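Local coordinates for ThiJ/PfpI family protein (Francisella tularensis subsp. novicida, PDB 4P5P), which may act as a glyoxalase III-type enzyme of the DJ-1/PfpI family and is a virulence factor, possibly a cysteine protease, at residues E154-S159 with Q194-S199; K117-Y122 with I139-N144. All coordinates share one frame; numbering follows the deposited sequence. Where two conformers were deposited one is given.

How the contacts relate
Contact 1 joins an edge strand of the main sheet to a short strand of a separate small sheet, whereas contact 2 lays a loop against helix 112-123, which lies against the same main sheet. Their centres are 20 Å apart, their nearest atoms about 8 Å, and they share no element. Neither is fully core: both mix buried with partly exposed residues, and contact 2, which also includes an exposed lysine, lies farther from the chain centre. Contact 1 is partly polar, a salt bridge toward its outer side and a threonine-tyrosine contact deeper in. Contact 2 has no hydrogen bond across it; a valine and a leucine from the helix meet a valine and the main chain of the loop.

Contact 1 of 2, residues E154-S159 with Q194-S199; sequences EVTGFS and QSYVKS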
# COMPACT_ATOMS: atom_id res chain seq x y z
N GLU A 154 16.44 -0.17 4.14
CA GLU A 154 15.71 -0.60 5.32
C GLU A 154 14.21 -0.50 5.07
O GLU A 154 13.70 0.58 4.75
CB GLU A 154 16.11 0.24 6.53
CG GLU A 154 17.60 0.18 6.78
CD GLU A 154 18.03 0.82 8.07
OE1 GLU A 154 19.26 0.90 8.30
OE2 GLU A 154 17.15 1.24 8.84
N VAL A 155 13.54 -1.63 5.18
CA VAL A 155 12.11 -1.73 4.98
C VAL A 155 11.45 -2.57 6.06
O VAL A 155 12.12 -3.32 6.80
CB VAL A 155 11.75 -2.35 3.59
CG1 VAL A 155 12.42 -1.61 2.45
CG2 VAL A 155 12.11 -3.85 3.55
N THR A 156 10.14 -2.43 6.17
CA THR A 156 9.31 -3.36 6.90
C THR A 156 8.09 -3.70 6.06
O THR A 156 8.05 -3.37 4.86
CB THR A 156 8.90 -2.79 8.29
OG1 THR A 156 8.26 -3.81 9.07
CG2 THR A 156 7.98 -1.59 8.14
N GLY A 157 7.12 -4.36 6.68
CA GLY A 157 5.93 -4.86 6.00
C GLY A 157 5.35 -5.95 6.88
O GLY A 157 5.94 -6.30 7.89
N PHE A 158 4.18 -6.48 6.51
CA PHE A 158 3.49 -7.47 7.33
C PHE A 158 4.41 -8.65 7.65
O PHE A 158 4.96 -9.29 6.75
CB PHE A 158 2.22 -7.94 6.61
CG PHE A 158 1.16 -8.52 7.51
CD1 PHE A 158 0.34 -7.69 8.27
CD2 PHE A 158 0.96 -9.88 7.58
CE1 PHE A 158 -0.66 -8.22 9.07
CE2 PHE A 158 -0.03 -10.41 8.37
CZ PHE A 158 -0.84 -9.58 9.12
N SER A 159 4.59 -8.95 8.93
CA SER A 159 5.63 -9.88 9.36
C SER A 159 5.16 -11.33 9.28
O SER A 159 3.97 -11.60 9.30
CB SER A 159 6.07 -9.56 10.79
OG SER A 159 5.07 -9.89 11.72
N GLN A 194 2.23 -3.85 16.73
CA GLN A 194 2.81 -2.58 17.15
C GLN A 194 3.09 -1.69 15.94
O GLN A 194 3.43 -2.19 14.87
CB GLN A 194 4.10 -2.82 17.92
CG GLN A 194 3.91 -3.67 19.15
CD GLN A 194 3.08 -2.96 20.19
OE1 GLN A 194 3.56 -2.06 20.88
NE2 GLN A 194 1.82 -3.36 20.32
N SER A 195 2.95 -0.39 16.11
CA SER A 195 3.22 0.57 15.05
C SER A 195 4.72 0.57 14.74
O SER A 195 5.56 0.69 15.64
CB SER A 195 2.76 1.97 15.44
OG SER A 195 3.00 2.90 14.40
N TYR A 196 5.03 0.44 13.45
CA TYR A 196 6.42 0.36 13.01
C TYR A 196 6.55 0.88 11.59
O TYR A 196 5.92 0.35 10.67
CB TYR A 196 6.93 -1.07 13.09
CG TYR A 196 8.43 -1.21 12.94
CD1 TYR A 196 9.30 -0.62 13.85
CD2 TYR A 196 8.99 -1.94 11.90
CE1 TYR A 196 10.67 -0.76 13.73
CE2 TYR A 196 10.36 -2.09 11.78
CZ TYR A 196 11.20 -1.49 12.70
OH TYR A 196 12.57 -1.63 12.57
N VAL A 197 7.35 1.92 11.43
CA VAL A 197 7.54 2.60 10.16
C VAL A 197 9.02 2.77 9.86
O VAL A 197 9.79 3.23 10.71
CB VAL A 197 6.85 3.97 10.15
CG1 VAL A 197 7.06 4.70 8.83
CG2 VAL A 197 5.36 3.81 10.44
N LYS A 198 9.41 2.41 8.64
CA LYS A 198 10.76 2.59 8.15
C LYS A 198 10.80 3.60 7.02
O LYS A 198 9.86 3.67 6.22
CB LYS A 198 11.34 1.26 7.68
CG LYS A 198 11.47 0.21 8.79
CD LYS A 198 12.42 0.63 9.92
CE LYS A 198 13.80 0.93 9.43
NZ LYS A 198 14.78 1.18 10.53
N SER A 199 11.88 4.38 6.96
CA SER A 199 12.06 5.37 5.92
C SER A 199 13.51 5.35 5.43
O SER A 199 14.44 5.57 6.21
CB SER A 199 11.67 6.76 6.44
OG SER A 199 11.58 7.69 5.38
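Glu154 and Thr156 meet Lys198 and Tyr196 in a side-chain contact between two neighbouring sheets, with strand 154-155 passing edge strand 197-200 in roughly the opposite direction. The nearest CA atoms across the contact are those of Val155 and Lys198, 5.5 Å apart, and no main-chain hydrogen bond links the segments, so side chains do the joining. Lys198 does most of it. Its chain folds at chi2 (-62°) and chi3 (-58°), which swings CD and then CE round, while CG lies 3.9 Å from Val155 C and CE 3.8 Å from Glu154 CB. From there NZ donates to Glu154 OE2 at 2.9 Å, almost in line with the CD-OE2 bond, completing a salt bridge. Lysine suits this partly exposed place because its methylenes pack on the neighbouring backbone while its charge reaches the carboxylate. Deeper in, Thr156 meets the rim of the Tyr196 ring: OG1 lies in the ring plane, 3.5 Å from CD2, and CB is 3.7 Å from the same carbon. OG1 is anti to the backbone N (chi1 -171°), and CG2 remains to pack 4.0 Å from Lys198 CG. Thr156 OG1 is hydrogen-bonded to Ser188 O, and Tyr196 OH to Ser188 OG, so one serine ties both partners. Around them, strand 154-155 pairs with 186-187 through Val155, strand 197-200 pairs with 203-206 through Lys198 and Thr205, and Val197, whose CB points away from 154-159, touches Asp214 of helix 212-222.

Contact 2 of 2, residues K117-Y122 with I139-N144; sequences KVLDIY and INVKDN
Leu119 of helix 112-123 faces Asp143 of an irregular loop, and their CA atoms, 7.2 Å apart, are the nearest pair of CA atoms between helix and loop. The helix belongs to a beta-alpha-beta crossover of the flavodoxin-like fold: it connects the adjacent parallel strands 95-98 and 127-130, and the loop follows later, on the way to strand 154-155. Val118 and Leu119, consecutive in the helix, both reach the loop residue Val141. Its CG1, anti to the backbone N (chi1 180°), lies 3.9 Å from Val118 CG1 and 4.1 Å from Leu119 CG. The two valines cross at a slant, whereas Leu119 and Val141 run past each other in opposite directions. Branched, compact valines fit here because each presents a methyl group close to its own backbone, letting helix and loop approach without a long side chain between them. Val118 is buried and also touches Phe98 and Ile128 of the central sheet, which places this small apolar patch directly beside the core.

Farther along the loop the chemistry changes. CB of Lys142 points away from the helix, and NZ bonds to Asn148 OD1 and Gly146 O, while Asp143 OD1 accepts from the backbone N of Asn145, an Asx turn, and from that of Gln147. Both polar side chains thus bond within the loop, and it is the main chain of Lys142 that meets the helix. Leucine suits the partly exposed rim because its forked end can spread over that main chain: the carbonyl oxygen of Lys142 is met by both methyls of Leu119, CD1 at 3.3 Å and CD2 at 3.5 Å.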
# COMPACT_ATOMS: atom_id res chain seq x y z
N LYS A 117 5.65 3.06 -12.70
CA LYS A 117 5.26 4.30 -12.04
C LYS A 117 6.07 4.54 -10.77
O LYS A 117 6.39 5.69 -10.45
CB LYS A 117 3.75 4.31 -11.75
CG LYS A 117 2.96 4.42 -13.06
CD LYS A 117 1.45 4.29 -12.89
CE LYS A 117 0.70 4.72 -14.16
NZ LYS A 117 1.15 4.04 -15.40
N VAL A 118 6.40 3.47 -10.05
CA VAL A 118 7.28 3.62 -8.88
C VAL A 118 8.65 4.12 -9.36
O VAL A 118 9.21 5.03 -8.74
CB VAL A 118 7.43 2.30 -8.09
CG1 VAL A 118 8.52 2.42 -7.02
CG2 VAL A 118 6.11 1.94 -7.42
N LEU A 119 9.17 3.57 -10.46
CA LEU A 119 10.43 4.08 -11.03
C LEU A 119 10.36 5.56 -11.35
O LEU A 119 11.32 6.29 -11.12
CB LEU A 119 10.80 3.33 -12.32
CG LEU A 119 11.38 1.95 -12.14
CD1 LEU A 119 11.50 1.30 -13.51
CD2 LEU A 119 12.76 2.01 -11.45
N ASP A 120 9.24 6.01 -11.90
CA ASP A 120 9.13 7.41 -12.25
C ASP A 120 9.20 8.30 -11.01
O ASP A 120 9.92 9.29 -10.98
CB ASP A 120 7.82 7.65 -13.02
CG ASP A 120 7.74 9.05 -13.60
OD1 ASP A 120 7.46 9.98 -12.82
OD2 ASP A 120 7.95 9.20 -14.83
N ILE A 121 8.45 7.94 -9.97
CA ILE A 121 8.47 8.70 -8.73
C ILE A 121 9.87 8.65 -8.07
O ILE A 121 10.40 9.68 -7.62
CB ILE A 121 7.42 8.15 -7.75
CG1 ILE A 121 6.01 8.31 -8.33
CG2 ILE A 121 7.53 8.87 -6.40
CD1 ILE A 121 5.57 9.75 -8.55
N TYR A 122 10.46 7.47 -8.05
CA TYR A 122 11.79 7.27 -7.48
C TYR A 122 12.85 8.13 -8.17
O TYR A 122 13.76 8.66 -7.52
CB TYR A 122 12.16 5.79 -7.59
CG TYR A 122 13.41 5.38 -6.84
CD1 TYR A 122 13.51 5.56 -5.47
CD2 TYR A 122 14.47 4.77 -7.50
CE1 TYR A 122 14.65 5.18 -4.78
CE2 TYR A 122 15.62 4.39 -6.82
CZ TYR A 122 15.69 4.58 -5.46
OH TYR A 122 16.82 4.21 -4.76
N ILE A 139 8.56 -5.23 -4.12
CA ILE A 139 9.51 -6.35 -4.18
C ILE A 139 10.28 -6.42 -5.51
O ILE A 139 11.50 -6.62 -5.51
CB ILE A 139 8.77 -7.68 -3.99
CG1 ILE A 139 8.11 -7.75 -2.60
CG2 ILE A 139 9.73 -8.86 -4.11
CD1 ILE A 139 7.06 -8.83 -2.53
N ASN A 140 9.58 -6.29 -6.63
CA ASN A 140 10.14 -6.55 -7.96
C ASN A 140 10.37 -5.30 -8.81
O ASN A 140 10.58 -5.40 -10.02
CB ASN A 140 9.22 -7.49 -8.75
CG ASN A 140 9.04 -8.84 -8.08
OD1 ASN A 140 10.01 -9.48 -7.68
ND2 ASN A 140 7.80 -9.27 -7.97
N VAL A 141 10.35 -4.12 -8.19
CA VAL A 141 10.63 -2.90 -8.92
C VAL A 141 12.12 -2.82 -9.22
O VAL A 141 12.93 -2.73 -8.30
CB VAL A 141 10.19 -1.64 -8.14
CG1 VAL A 141 10.50 -0.38 -8.93
CG2 VAL A 141 8.70 -1.72 -7.82
N LYS A 142 12.48 -2.86 -10.51
CA LYS A 142 13.88 -2.90 -10.93
C LYS A 142 14.27 -1.70 -11.77
O LYS A 142 13.47 -1.22 -12.56
CB LYS A 142 14.17 -4.17 -11.72
CG LYS A 142 14.13 -5.42 -10.89
CD LYS A 142 14.08 -6.64 -11.78
CE LYS A 142 13.93 -7.90 -10.96
NZ LYS A 142 15.14 -8.22 -10.20
N ASP A 143 15.51 -1.26 -11.61
CA ASP A 143 16.08 -0.18 -12.41
C ASP A 143 16.46 -0.70 -13.80
O ASP A 143 16.19 -1.85 -14.12
CB ASP A 143 17.29 0.46 -11.69
CG ASP A 143 18.49 -0.48 -11.52
OD1 ASP A 143 18.59 -1.52 -12.20
OD2 ASP A 143 19.38 -0.14 -10.70
N ASN A 144 17.11 0.13 -14.61
CA ASN A 144 17.39 -0.25 -15.99
C ASN A 144 18.47 -1.32 -16.12
O ASN A 144 18.73 -1.82 -17.22
CB ASN A 144 17.79 0.98 -16.79
CG ASN A 144 17.59 0.79 -18.29
OD1 ASN A 144 16.51 0.39 -18.74
ND2 ASN A 144 18.63 1.08 -19.06